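Nicotinate-nucleotide pyrophosphorylase (Ehrlichia chaffeensis, PDB 3L0G) probably converts quinolinate and phosphoribosyl pyrophosphate, with loss of carbon dioxide, into nicotinate mononucleotide on the way to NAD(+). Local coordinates at residues N64-G69 with I129-R134; Y209-C214 with V228-L233; M236-I241 with R266-T271; N32-D37 with E116-N121. All blocks are in the same frame, centred on the assembly; numbering follows the deposited sequence.

Interaction 1: N64-G69 with I129-R134; sequences NLVVCG and IASITR
Val66 meets the helical turn 129-134 with both of its methyl groups and with its backbone N-H. The methyl groups are divided between two neighbours on the helix. CG1 lies anti to the backbone N (chi1 175°) and rests against Ala130 CB at 3.8 Å, while CG2, on the other branch, reaches Arg134 CB at 3.6 Å and touches Arg134 CG as well. The side chains of Val66 and Arg134 cross at about a right angle. The arginine meets the valine with the aliphatic root of its chain; beyond CG that chain bends at chi2 and chi3, and its NH1 forms a salt bridge with Asp138 one turn further along the helix. Ala130 CB is also met by Cys68 CB, at 3.7 Å, so two side chains of 64-69 converge on this methyl group. Together these residues bring the short strand 65-66, which pairs antiparallel with strand 95-96, onto the long helix 116-139, a helix that runs from the N-terminal family region of this phosphoribosyltransferase into the C-terminal one. The polar part of the contact is made by Ser131. Its OG stands beside its own backbone N (chi1 -53°) and accepts the Val66 N-H in a bond of 2.9 Å and 163°. The same OG is hydrogen-bonded to the carbonyl of Ser127, one turn back, and the two bonds together help hold the hydroxyl. Leu65 approaches the serine oxygen too, with CB 3.6 Å from Ser131 OG. Ser127 also takes part through its own OG, which is hydrogen-bonded to Cys68 N.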
loop_
_atom_site.group_PDB
_atom_site.type_symbol
_atom_site.label_atom_id
_atom_site.label_comp_id
_atom_site.label_asym_id
_atom_site.label_seq_id
_atom_site.Cartn_x
_atom_site.Cartn_y
_atom_site.Cartn_z
ATOM N N ASN C 64 0.236 -25.345 -22.361
ATOM C CA ASN C 64 0.822 -24.222 -23.092
ATOM C C ASN C 64 0.376 -22.888 -22.468
ATOM O O ASN C 64 -0.776 -22.747 -22.070
ATOM C CB ASN C 64 0.350 -24.226 -24.567
ATOM C CG ASN C 64 0.984 -25.348 -25.425
ATOM O OD1 ASN C 64 1.776 -26.143 -24.954
ATOM N ND2 ASN C 64 0.634 -25.374 -26.706
ATOM N N LEU C 65 1.274 -21.911 -22.428
ATOM C CA LEU C 65 0.928 -20.589 -21.922
ATOM C C LEU C 65 2.002 -19.560 -22.242
ATOM O O LEU C 65 3.157 -19.907 -22.614
ATOM C CB LEU C 65 0.632 -20.619 -20.423
ATOM C CG LEU C 65 1.611 -21.349 -19.504
ATOM C CD1 LEU C 65 2.840 -20.473 -19.313
ATOM C CD2 LEU C 65 0.975 -21.623 -18.144
ATOM N N VAL C 66 1.581 -18.303 -22.190
ATOM C CA VAL C 66 2.494 -17.174 -22.233
ATOM C C VAL C 66 2.821 -16.872 -20.781
ATOM O O VAL C 66 1.913 -16.620 -19.975
ATOM C CB VAL C 66 1.890 -15.950 -22.922
ATOM C CG1 VAL C 66 2.843 -14.808 -22.808
ATOM C CG2 VAL C 66 1.573 -16.244 -24.459
ATOM N N VAL C 67 4.101 -16.932 -20.430
ATOM C CA VAL C 67 4.522 -16.748 -19.033
ATOM C C VAL C 67 4.275 -15.313 -18.615
ATOM O O VAL C 67 4.654 -14.388 -19.346
ATOM C CB VAL C 67 6.023 -17.103 -18.829
ATOM C CG1 VAL C 67 6.484 -16.768 -17.416
ATOM C CG2 VAL C 67 6.279 -18.592 -19.091
ATOM N N CYS C 68 3.630 -15.120 -17.464
ATOM C CA CYS C 68 3.452 -13.764 -16.912
ATOM C C CYS C 68 3.342 -13.817 -15.388
ATOM O O CYS C 68 2.713 -14.710 -14.838
ATOM C CB CYS C 68 2.229 -13.097 -17.516
ATOM S SG CYS C 68 2.213 -11.260 -17.317
ATOM N N GLY C 69 3.973 -12.868 -14.709
ATOM C CA GLY C 69 3.920 -12.785 -13.247
ATOM C C GLY C 69 5.182 -13.246 -12.561
ATOM O O GLY C 69 5.213 -13.324 -11.334
ATOM N N ILE C 129 -4.224 -13.910 -18.480
ATOM C CA ILE C 129 -4.384 -12.678 -19.275
ATOM C C ILE C 129 -3.377 -12.578 -20.437
ATOM O O ILE C 129 -3.746 -12.313 -21.569
ATOM C CB ILE C 129 -4.317 -11.460 -18.374
ATOM C CG1 ILE C 129 -5.510 -11.492 -17.404
ATOM C CG2 ILE C 129 -4.294 -10.157 -19.202
ATOM C CD1 ILE C 129 -5.444 -10.425 -16.260
ATOM N N ALA C 130 -2.107 -12.838 -20.170
ATOM C CA ALA C 130 -1.085 -12.734 -21.208
ATOM C C ALA C 130 -1.404 -13.727 -22.322
ATOM O O ALA C 130 -1.289 -13.392 -23.479
ATOM C CB ALA C 130 0.302 -12.993 -20.637
ATOM N N SER C 131 -1.848 -14.932 -21.962
ATOM C CA SER C 131 -2.144 -15.956 -22.954
ATOM C C SER C 131 -3.394 -15.644 -23.790
ATOM O O SER C 131 -3.372 -15.822 -25.008
ATOM C CB SER C 131 -2.272 -17.325 -22.289
ATOM O OG SER C 131 -1.120 -17.610 -21.490
ATOM N N ILE C 132 -4.481 -15.162 -23.184
ATOM C CA ILE C 132 -5.668 -14.840 -24.015
ATOM C C ILE C 132 -5.345 -13.643 -24.956
ATOM O O ILE C 132 -5.729 -13.621 -26.130
ATOM C CB ILE C 132 -6.973 -14.645 -23.179
ATOM C CG1 ILE C 132 -8.201 -14.600 -24.093
ATOM C CG2 ILE C 132 -6.929 -13.375 -22.360
ATOM C CD1 ILE C 132 -8.320 -15.825 -25.044
ATOM N N THR C 133 -4.603 -12.671 -24.449
ATOM C CA THR C 133 -4.186 -11.525 -25.252
ATOM C C THR C 133 -3.396 -11.988 -26.459
ATOM O O THR C 133 -3.689 -11.609 -27.606
ATOM C CB THR C 133 -3.351 -10.512 -24.397
ATOM O OG1 THR C 133 -4.174 -10.011 -23.331
ATOM C CG2 THR C 133 -2.855 -9.336 -25.224
ATOM N N ARG C 134 -2.405 -12.832 -26.208
ATOM C CA ARG C 134 -1.555 -13.337 -27.274
ATOM C C ARG C 134 -2.404 -14.017 -28.339
ATOM O O ARG C 134 -2.194 -13.830 -29.546
ATOM C CB ARG C 134 -0.484 -14.265 -26.692
ATOM C CG ARG C 134 0.444 -14.947 -27.704
ATOM C CD ARG C 134 0.973 -14.046 -28.814
ATOM N NE ARG C 134 1.726 -12.874 -28.358
ATOM C CZ ARG C 134 2.403 -12.055 -29.182
ATOM N NH1 ARG C 134 2.451 -12.296 -30.491
ATOM N NH2 ARG C 134 3.066 -11.001 -28.706
#

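Interaction 2: Y209-C214 with V228-L233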
loop_
_atom_site.group_PDB
_atom_site.type_symbol
_atom_site.label_atom_id
_atom_site.label_comp_id
_atom_site.label_asym_id
_atom_site.label_seq_id
_atom_site.Cartn_x
_atom_site.Cartn_y
_atom_site.Cartn_z
ATOM N N TYR C 209 -5.104 15.435 -26.027
ATOM C CA TYR C 209 -5.523 14.447 -26.995
ATOM C C TYR C 209 -6.950 14.036 -26.635
ATOM O O TYR C 209 -7.220 13.700 -25.465
ATOM C CB TYR C 209 -4.590 13.245 -26.901
ATOM C CG TYR C 209 -4.773 12.176 -27.930
ATOM C CD1 TYR C 209 -3.905 12.076 -29.019
ATOM C CD2 TYR C 209 -5.750 11.210 -27.778
ATOM C CE1 TYR C 209 -4.051 11.069 -29.942
ATOM C CE2 TYR C 209 -5.897 10.205 -28.679
ATOM C CZ TYR C 209 -5.055 10.136 -29.766
ATOM O OH TYR C 209 -5.207 9.115 -30.651
ATOM N N ILE C 210 -7.860 14.045 -27.602
ATOM C CA ILE C 210 -9.266 13.765 -27.262
ATOM C C ILE C 210 -9.748 12.517 -27.928
ATOM O O ILE C 210 -9.769 12.471 -29.149
ATOM C CB ILE C 210 -10.209 14.917 -27.659
ATOM C CG1 ILE C 210 -9.732 16.236 -27.032
ATOM C CG2 ILE C 210 -11.627 14.585 -27.239
ATOM C CD1 ILE C 210 -10.733 17.391 -27.143
ATOM N N ALA C 211 -10.132 11.521 -27.111
ATOM C CA ALA C 211 -10.884 10.328 -27.556
ATOM C C ALA C 211 -12.340 10.405 -27.129
ATOM O O ALA C 211 -12.636 10.886 -26.043
ATOM C CB ALA C 211 -10.279 9.060 -26.984
ATOM N N ILE C 212 -13.256 9.898 -27.970
ATOM C CA ILE C 212 -14.683 9.912 -27.643
ATOM C C ILE C 212 -15.378 8.621 -28.081
ATOM O O ILE C 212 -15.120 8.110 -29.168
ATOM C CB ILE C 212 -15.373 11.143 -28.243
ATOM C CG1 ILE C 212 -16.875 11.195 -27.857
ATOM C CG2 ILE C 212 -15.175 11.179 -29.757
ATOM C CD1 ILE C 212 -17.576 12.583 -28.162
ATOM N N GLU C 213 -16.231 8.065 -27.231
ATOM C CA GLU C 213 -16.984 6.884 -27.645
ATOM C C GLU C 213 -18.329 7.199 -28.304
ATOM O O GLU C 213 -19.132 8.024 -27.831
ATOM C CB GLU C 213 -17.111 5.830 -26.551
ATOM C CG GLU C 213 -17.479 6.284 -25.218
ATOM C CD GLU C 213 -17.861 5.120 -24.282
ATOM O OE1 GLU C 213 -19.004 5.153 -23.740
ATOM O OE2 GLU C 213 -17.017 4.188 -24.119
ATOM N N CYS C 214 -18.535 6.537 -29.430
ATOM C CA CYS C 214 -19.707 6.697 -30.260
ATOM C C CYS C 214 -20.420 5.351 -30.381
ATOM O O CYS C 214 -19.769 4.311 -30.532
ATOM C CB CYS C 214 -19.254 7.156 -31.635
ATOM S SG CYS C 214 -18.377 8.763 -31.684
ATOM N N VAL C 228 -11.820 15.425 -33.423
ATOM C CA VAL C 228 -11.251 14.622 -32.339
ATOM C C VAL C 228 -10.067 13.804 -32.832
ATOM O O VAL C 228 -9.895 13.588 -34.013
ATOM C CB VAL C 228 -12.292 13.693 -31.659
ATOM C CG1 VAL C 228 -13.318 14.523 -30.946
ATOM C CG2 VAL C 228 -12.929 12.763 -32.647
ATOM N N ASP C 229 -9.239 13.361 -31.903
ATOM C CA ASP C 229 -8.033 12.631 -32.284
ATOM C C ASP C 229 -8.358 11.153 -32.444
ATOM O O ASP C 229 -7.725 10.457 -33.232
ATOM C CB ASP C 229 -6.935 12.866 -31.235
ATOM C CG ASP C 229 -6.567 14.335 -31.110
ATOM O OD1 ASP C 229 -5.849 14.824 -32.008
ATOM O OD2 ASP C 229 -6.997 14.988 -30.142
ATOM N N MET C 230 -9.387 10.692 -31.742
ATOM C CA MET C 230 -9.663 9.267 -31.627
ATOM C C MET C 230 -11.130 9.041 -31.368
ATOM O O MET C 230 -11.743 9.716 -30.541
ATOM C CB MET C 230 -8.834 8.665 -30.485
ATOM C CG MET C 230 -9.154 7.200 -30.103
ATOM S SD MET C 230 -7.907 6.590 -28.940
ATOM C CE MET C 230 -8.951 5.683 -27.754
ATOM N N ILE C 231 -11.681 8.096 -32.114
ATOM C CA ILE C 231 -13.091 7.731 -32.033
ATOM C C ILE C 231 -13.185 6.241 -31.705
ATOM O O ILE C 231 -12.582 5.401 -32.359
ATOM C CB ILE C 231 -13.822 8.038 -33.347
ATOM C CG1 ILE C 231 -13.930 9.542 -33.562
ATOM C CG2 ILE C 231 -15.223 7.432 -33.327
ATOM C CD1 ILE C 231 -14.500 9.919 -34.954
ATOM N N LEU C 232 -13.939 5.934 -30.669
ATOM C CA LEU C 232 -14.183 4.578 -30.239
ATOM C C LEU C 232 -15.564 4.156 -30.736
ATOM O O LEU C 232 -16.543 4.895 -30.580
ATOM C CB LEU C 232 -14.111 4.535 -28.714
ATOM C CG LEU C 232 -14.047 3.193 -28.014
ATOM C CD1 LEU C 232 -13.183 3.302 -26.747
ATOM C CD2 LEU C 232 -15.479 2.710 -27.673
ATOM N N LEU C 233 -15.635 2.990 -31.363
ATOM C CA LEU C 233 -16.903 2.447 -31.856
ATOM C C LEU C 233 -17.406 1.397 -30.836
ATOM O O LEU C 233 -16.790 0.336 -30.664
ATOM C CB LEU C 233 -16.715 1.865 -33.255
ATOM C CG LEU C 233 -16.066 2.782 -34.321
ATOM C CD1 LEU C 233 -15.773 2.026 -35.640
ATOM C CD2 LEU C 233 -16.941 4.009 -34.627
#
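Tyr209 lays its ring over Asp229 at the start of two parallel strands, 210-214 and 230-233, which a ladder of backbone bonds then joins. In that ladder Ile212 N donates to Met230 O, Leu232 N to Ile212 O at 2.9 Å and a nearly straight 178°, and Cys214 N to Leu232 O at 2.8 Å. Ile210 O receives Asp229 N, with Met230 N as a second, weak donor.

The one side-chain hydrogen bond precedes the ladder: Ile210 N donates to Asp229 OD2 (2.8 Å, 167°), on the anti side of the carboxylate.

Aromatic contacts cluster around Tyr209. Asp229 CB stands 3.6 Å from the ring centroid, a CH-pi contact over the face, and the carboxylate plane is turned only 22° from the ring. Met230 SD lies at the ring edge, a Met-aromatic contact.

Apolar contacts divide between the two faces of the sheet. Met230 CE, brought round by a bend at chi3, meets Ala211 CB at 3.7 Å, and Leu232 CD2 lies beside Glu213 CB on that same face. On the other, Cys214 SG touches Ile231 CG2 at 3.8 Å, and Ile212 CG2 packs on Val228.

The strands form a right-handed beta-alpha-beta unit with helix 217-225, which covers Ile212, Cys214 and Leu233; helix 194-204 packs on Ile210 and Val228, while strands 181-183 and 253-257 continue the parallel sheet on either side.

Interaction 3: M236-I241 with R266-T271; sequences MSISEI and RNIALT
Ile238 reaches across to 266-271 on the neighbouring helix with a single methyl group, the tip of its longer branch. From CB that branch leaves with CG1 anti to the backbone N (chi1 -163°), and the second torsion turns CD1 toward the other helix. CB, CG1 and the shorter branch CG2 make no close contact with 266-271. CD1 makes several: it meets Thr271 CG2 at 3.6 Å, Ile268 CA at 3.8 Å and Ile268 CG1 at 3.9 Å. One turn on, Ile241 puts its CG2 3.6 Å from Thr271 OG1, the two side chains crossing at about a right angle. Helices 238-248 and 262-269 flank strand 253-257 in sequence and pack on the parallel sheet, consistent with this family's alpha/beta barrel; both Ile241 and Ile268 lean on Val256 of that strand. The threonine oxygen is already engaged, donating to Ile268 O at 2.7 Å, and this bond helps hold its rotation, with CG2 turned to Ile238. Ser237 and Glu240 form a capping box on the other helix. With no hydrogen bond between the segments, van der Waals contact joins the helices, while the Thr271 hydroxyl and the capping box find partners within their own segments.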
loop_
_atom_site.group_PDB
_atom_site.type_symbol
_atom_site.label_atom_id
_atom_site.label_comp_id
_atom_site.label_asym_id
_atom_site.label_seq_id
_atom_site.Cartn_x
_atom_site.Cartn_y
_atom_site.Cartn_z
ATOM N N MET C 236 -20.923 -1.610 -32.180
ATOM C CA MET C 236 -21.490 -1.485 -33.504
ATOM C C MET C 236 -21.302 -2.797 -34.295
ATOM O O MET C 236 -20.471 -3.651 -33.956
ATOM C CB MET C 236 -20.917 -0.237 -34.198
ATOM C CG MET C 236 -21.330 1.077 -33.442
ATOM S SD MET C 236 -20.562 2.661 -33.967
ATOM C CE MET C 236 -20.211 2.189 -35.631
ATOM N N SER C 237 -22.115 -2.951 -35.329
ATOM C CA SER C 237 -22.069 -4.116 -36.183
ATOM C C SER C 237 -20.893 -3.988 -37.131
ATOM O O SER C 237 -20.382 -2.891 -37.358
ATOM C CB SER C 237 -23.357 -4.193 -36.993
ATOM O OG SER C 237 -23.478 -3.045 -37.813
ATOM N N ILE C 238 -20.493 -5.091 -37.737
ATOM C CA ILE C 238 -19.437 -5.017 -38.734
ATOM C C ILE C 238 -19.810 -4.010 -39.839
ATOM O O ILE C 238 -18.963 -3.241 -40.298
ATOM C CB ILE C 238 -19.081 -6.413 -39.292
ATOM C CG1 ILE C 238 -17.732 -6.362 -40.003
ATOM C CG2 ILE C 238 -20.177 -6.975 -40.190
ATOM C CD1 ILE C 238 -16.592 -6.211 -39.013
ATOM N N SER C 239 -21.080 -3.992 -40.239
ATOM C CA SER C 239 -21.543 -3.061 -41.278
ATOM C C SER C 239 -21.329 -1.580 -40.888
ATOM O O SER C 239 -20.801 -0.777 -41.688
ATOM C CB SER C 239 -23.013 -3.381 -41.668
ATOM O OG SER C 239 -23.795 -2.219 -41.895
ATOM N N GLU C 240 -21.717 -1.220 -39.667
ATOM C CA GLU C 240 -21.477 0.143 -39.170
ATOM C C GLU C 240 -19.988 0.451 -39.030
ATOM O O GLU C 240 -19.574 1.582 -39.264
ATOM C CB GLU C 240 -22.112 0.387 -37.810
ATOM C CG GLU C 240 -23.555 0.793 -37.847
ATOM C CD GLU C 240 -24.175 0.794 -36.464
ATOM O OE1 GLU C 240 -24.176 -0.260 -35.800
ATOM O OE2 GLU C 240 -24.638 1.860 -36.032
ATOM N N ILE C 241 -19.200 -0.541 -38.628
ATOM C CA ILE C 241 -17.777 -0.330 -38.476
ATOM C C ILE C 241 -17.199 0.008 -39.850
ATOM O O ILE C 241 -16.418 0.951 -39.986
ATOM C CB ILE C 241 -17.071 -1.536 -37.827
ATOM C CG1 ILE C 241 -17.493 -1.662 -36.363
ATOM C CG2 ILE C 241 -15.519 -1.376 -37.906
ATOM C CD1 ILE C 241 -17.203 -3.023 -35.753
ATOM N N ARG C 266 -10.618 -11.163 -36.314
ATOM C CA ARG C 266 -9.939 -10.922 -37.597
ATOM C C ARG C 266 -10.808 -10.144 -38.566
ATOM O O ARG C 266 -10.344 -9.218 -39.203
ATOM C CB ARG C 266 -9.444 -12.206 -38.267
ATOM C CG ARG C 266 -8.513 -11.921 -39.427
ATOM C CD ARG C 266 -7.766 -13.180 -39.945
ATOM N NE ARG C 266 -6.780 -12.769 -40.953
ATOM C CZ ARG C 266 -5.582 -12.252 -40.674
ATOM N NH1 ARG C 266 -4.769 -11.873 -41.654
ATOM N NH2 ARG C 266 -5.188 -12.077 -39.417
ATOM N N ASN C 267 -12.074 -10.522 -38.666
ATOM C CA ASN C 267 -13.009 -9.809 -39.536
ATOM C C ASN C 267 -13.070 -8.328 -39.198
ATOM O O ASN C 267 -13.088 -7.487 -40.091
ATOM C CB ASN C 267 -14.422 -10.388 -39.419
ATOM C CG ASN C 267 -14.570 -11.731 -40.095
ATOM O OD1 ASN C 267 -15.341 -12.579 -39.620
ATOM N ND2 ASN C 267 -13.850 -11.939 -41.207
ATOM N N ILE C 268 -13.110 -8.023 -37.904
ATOM C CA ILE C 268 -13.108 -6.636 -37.450
ATOM C C ILE C 268 -11.788 -5.983 -37.861
ATOM O O ILE C 268 -11.794 -4.853 -38.360
ATOM C CB ILE C 268 -13.369 -6.523 -35.938
ATOM C CG1 ILE C 268 -14.811 -6.988 -35.636
ATOM C CG2 ILE C 268 -13.133 -5.073 -35.436
ATOM C CD1 ILE C 268 -15.173 -6.963 -34.194
ATOM N N ALA C 269 -10.671 -6.702 -37.706
ATOM C CA ALA C 269 -9.355 -6.121 -37.991
ATOM C C ALA C 269 -9.198 -5.724 -39.461
ATOM O O ALA C 269 -8.565 -4.729 -39.751
ATOM C CB ALA C 269 -8.224 -7.050 -37.554
ATOM N N LEU C 270 -9.781 -6.499 -40.372
ATOM C CA LEU C 270 -9.640 -6.248 -41.816
ATOM C C LEU C 270 -10.464 -5.059 -42.331
ATOM O O LEU C 270 -10.308 -4.685 -43.484
ATOM C CB LEU C 270 -10.010 -7.494 -42.629
ATOM C CG LEU C 270 -9.177 -8.756 -42.404
ATOM C CD1 LEU C 270 -9.898 -9.947 -43.045
ATOM C CD2 LEU C 270 -7.760 -8.582 -42.950
ATOM N N THR C 271 -11.354 -4.501 -41.500
ATOM C CA THR C 271 -12.129 -3.313 -41.869
ATOM C C THR C 271 -11.213 -2.090 -42.014
ATOM O O THR C 271 -11.539 -1.171 -42.754
ATOM C CB THR C 271 -13.237 -2.968 -40.830
ATOM O OG1 THR C 271 -12.638 -2.639 -39.573
ATOM C CG2 THR C 271 -14.224 -4.116 -40.651
#

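Interaction 4: N32-D37 with E116-N121; sequences NALKED and ERVILN
This is a helix-on-helix contact, largely apolar with one water bridge, between helix 27-38 near the N-terminus and the first turns of the long helix 116-139, and it lies beside a subunit interface. The two short segments run at 139° to each other, their axes 9.8 Å apart at closest approach. Val118 makes the largest share of the contact. With CG1 anti to the backbone N (chi1 162°), that methyl group points between Ala33 CB and Leu34 CD2, each 4.0 Å away, while CG2 comes to 3.5 Å from the carbonyl oxygen of Ala33. Past this valine slides Asp37, running in the opposite direction, with OD2 4.0 Å from Val118 CG2. The polar link goes through a water, which donates to Asp37 OD2 (2.6 Å) and accepts from Val118 N (3.2 Å), thereby serving a backbone N-H in the first turn of its helix. Arg117 lies nearby but turns its guanidinium forward along its own helix, where NH1 donates to Asn121 OD1 in a bond of 2.8 Å. The carboxylate of Asp37 instead forms salt bridges with Arg158 and Arg151 of a second subunit. Leu34 also packs on Met79 of helix 70-79, and Leu120 on Ile290 of strand 290-294 in the antiparallel sheet. Such a close association of one subunit's N-terminal part with a neighbour's C-terminal part is characteristic of the quinolinate phosphoribosyltransferase dimer.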
loop_
_atom_site.group_PDB
_atom_site.type_symbol
_atom_site.label_atom_id
_atom_site.label_comp_id
_atom_site.label_asym_id
_atom_site.label_seq_id
_atom_site.Cartn_x
_atom_site.Cartn_y
_atom_site.Cartn_z
ATOM N N ASN C 32 -1.056 -7.299 0.219
ATOM C CA ASN C 32 -2.471 -7.557 0.443
ATOM C C ASN C 32 -2.817 -9.035 0.194
ATOM O O ASN C 32 -3.646 -9.593 0.896
ATOM C CB ASN C 32 -3.361 -6.640 -0.402
ATOM C CG ASN C 32 -3.236 -5.150 -0.018
ATOM O OD1 ASN C 32 -3.486 -4.282 -0.842
ATOM N ND2 ASN C 32 -2.866 -4.856 1.230
ATOM N N ALA C 33 -2.192 -9.671 -0.794
ATOM C CA ALA C 33 -2.422 -11.112 -1.015
ATOM C C ALA C 33 -1.847 -11.962 0.148
ATOM O O ALA C 33 -2.498 -12.880 0.627
ATOM C CB ALA C 33 -1.863 -11.563 -2.385
ATOM N N LEU C 34 -0.636 -11.636 0.606
ATOM C CA LEU C 34 -0.071 -12.295 1.788
ATOM C C LEU C 34 -0.930 -12.087 3.002
ATOM O O LEU C 34 -1.279 -13.058 3.658
ATOM C CB LEU C 34 1.400 -11.887 2.064
ATOM C CG LEU C 34 2.381 -12.334 0.987
ATOM C CD1 LEU C 34 3.715 -11.511 1.042
ATOM C CD2 LEU C 34 2.667 -13.881 0.994
ATOM N N LYS C 35 -1.294 -10.845 3.307
ATOM C CA LYS C 35 -2.117 -10.539 4.473
ATOM C C LYS C 35 -3.474 -11.301 4.478
ATOM O O LYS C 35 -3.878 -11.869 5.493
ATOM C CB LYS C 35 -2.371 -9.016 4.602
ATOM C CG LYS C 35 -3.250 -8.610 5.802
ATOM C CD LYS C 35 -3.174 -7.075 6.180
ATOM C CE LYS C 35 -3.639 -6.094 5.056
ATOM N NZ LYS C 35 -5.072 -6.259 4.593
ATOM N N GLU C 36 -4.160 -11.333 3.352
ATOM C CA GLU C 36 -5.453 -11.986 3.320
ATOM C C GLU C 36 -5.338 -13.522 3.592
ATOM O O GLU C 36 -6.232 -14.093 4.202
ATOM C CB GLU C 36 -6.208 -11.636 2.019
ATOM C CG GLU C 36 -5.978 -12.545 0.883
ATOM C CD GLU C 36 -6.599 -12.069 -0.409
ATOM O OE1 GLU C 36 -7.543 -11.235 -0.388
ATOM O OE2 GLU C 36 -6.087 -12.534 -1.459
ATOM N N ASP C 37 -4.227 -14.155 3.193
ATOM C CA ASP C 37 -4.059 -15.608 3.333
ATOM C C ASP C 37 -3.373 -16.043 4.620
ATOM O O ASP C 37 -3.610 -17.177 5.089
ATOM C CB ASP C 37 -3.238 -16.164 2.158
ATOM C CG ASP C 37 -3.587 -17.584 1.810
ATOM O OD1 ASP C 37 -4.715 -18.054 2.145
ATOM O OD2 ASP C 37 -2.722 -18.242 1.185
ATOM N N GLU C 116 2.845 -20.677 -1.162
ATOM C CA GLU C 116 2.471 -21.407 -2.376
ATOM C C GLU C 116 1.243 -20.849 -3.088
ATOM O O GLU C 116 1.289 -20.552 -4.292
ATOM C CB GLU C 116 2.177 -22.873 -2.047
ATOM C CG GLU C 116 1.781 -23.685 -3.226
ATOM C CD GLU C 116 1.540 -25.150 -2.880
ATOM O OE1 GLU C 116 2.277 -25.704 -2.037
ATOM O OE2 GLU C 116 0.589 -25.714 -3.454
ATOM N N ARG C 117 0.137 -20.751 -2.373
ATOM C CA ARG C 117 -1.112 -20.427 -3.021
ATOM C C ARG C 117 -1.082 -18.965 -3.518
ATOM O O ARG C 117 -1.519 -18.671 -4.632
ATOM C CB ARG C 117 -2.279 -20.729 -2.086
ATOM C CG ARG C 117 -3.664 -20.417 -2.593
ATOM C CD ARG C 117 -3.903 -20.747 -4.063
ATOM N NE ARG C 117 -3.552 -22.093 -4.377
ATOM C CZ ARG C 117 -3.354 -22.546 -5.603
ATOM N NH1 ARG C 117 -3.509 -21.781 -6.673
ATOM N NH2 ARG C 117 -3.010 -23.793 -5.755
ATOM N N VAL C 118 -0.515 -18.064 -2.726
ATOM C CA VAL C 118 -0.343 -16.658 -3.166
ATOM C C VAL C 118 0.419 -16.548 -4.501
ATOM O O VAL C 118 -0.052 -15.944 -5.459
ATOM C CB VAL C 118 0.275 -15.777 -2.017
ATOM C CG1 VAL C 118 0.886 -14.442 -2.534
ATOM C CG2 VAL C 118 -0.809 -15.490 -0.966
ATOM N N ILE C 119 1.573 -17.177 -4.572
ATOM C CA ILE C 119 2.365 -17.136 -5.768
ATOM C C ILE C 119 1.613 -17.786 -6.943
ATOM O O ILE C 119 1.573 -17.208 -8.036
ATOM C CB ILE C 119 3.743 -17.791 -5.515
ATOM C CG1 ILE C 119 4.588 -16.863 -4.638
ATOM C CG2 ILE C 119 4.467 -18.070 -6.797
ATOM C CD1 ILE C 119 5.855 -17.550 -4.046
ATOM N N LEU C 120 0.989 -18.942 -6.723
ATOM C CA LEU C 120 0.320 -19.616 -7.816
ATOM C C LEU C 120 -0.845 -18.758 -8.313
ATOM O O LEU C 120 -1.065 -18.631 -9.531
ATOM C CB LEU C 120 -0.145 -21.057 -7.431
ATOM C CG LEU C 120 0.970 -22.111 -7.289
ATOM C CD1 LEU C 120 0.363 -23.495 -6.895
ATOM C CD2 LEU C 120 1.912 -22.271 -8.563
ATOM N N ASN C 121 -1.612 -18.173 -7.396
ATOM C CA ASN C 121 -2.810 -17.407 -7.832
ATOM C C ASN C 121 -2.369 -16.241 -8.689
ATOM O O ASN C 121 -3.003 -15.922 -9.731
ATOM C CB ASN C 121 -3.691 -16.945 -6.660
ATOM C CG ASN C 121 -4.453 -18.102 -5.982
ATOM O OD1 ASN C 121 -4.621 -19.176 -6.556
ATOM N ND2 ASN C 121 -4.890 -17.886 -4.751
HETATM O O HOH W 1 -0.286 -18.736 0.382
#

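Interactions 1 and 4 both use helix 116-139, their centres about 20 Å apart: one brings a short strand onto it, the other an N-terminal helix. Both are buried, yet interaction 1 is completed within its own chain, whereas interaction 4 adjoins a second subunit whose arginines engage its acidic group. Interactions 2 and 3 belong to the parallel-sheet part of the chain, on the opposite side of its centre from interaction 4. Interaction 2 is largely buried and rich in backbone bonds; interaction 3, on the partly exposed helical layer, relies on apolar contact. These two touch, with Leu233 CD1 4.1 Å from Ile241 CG2.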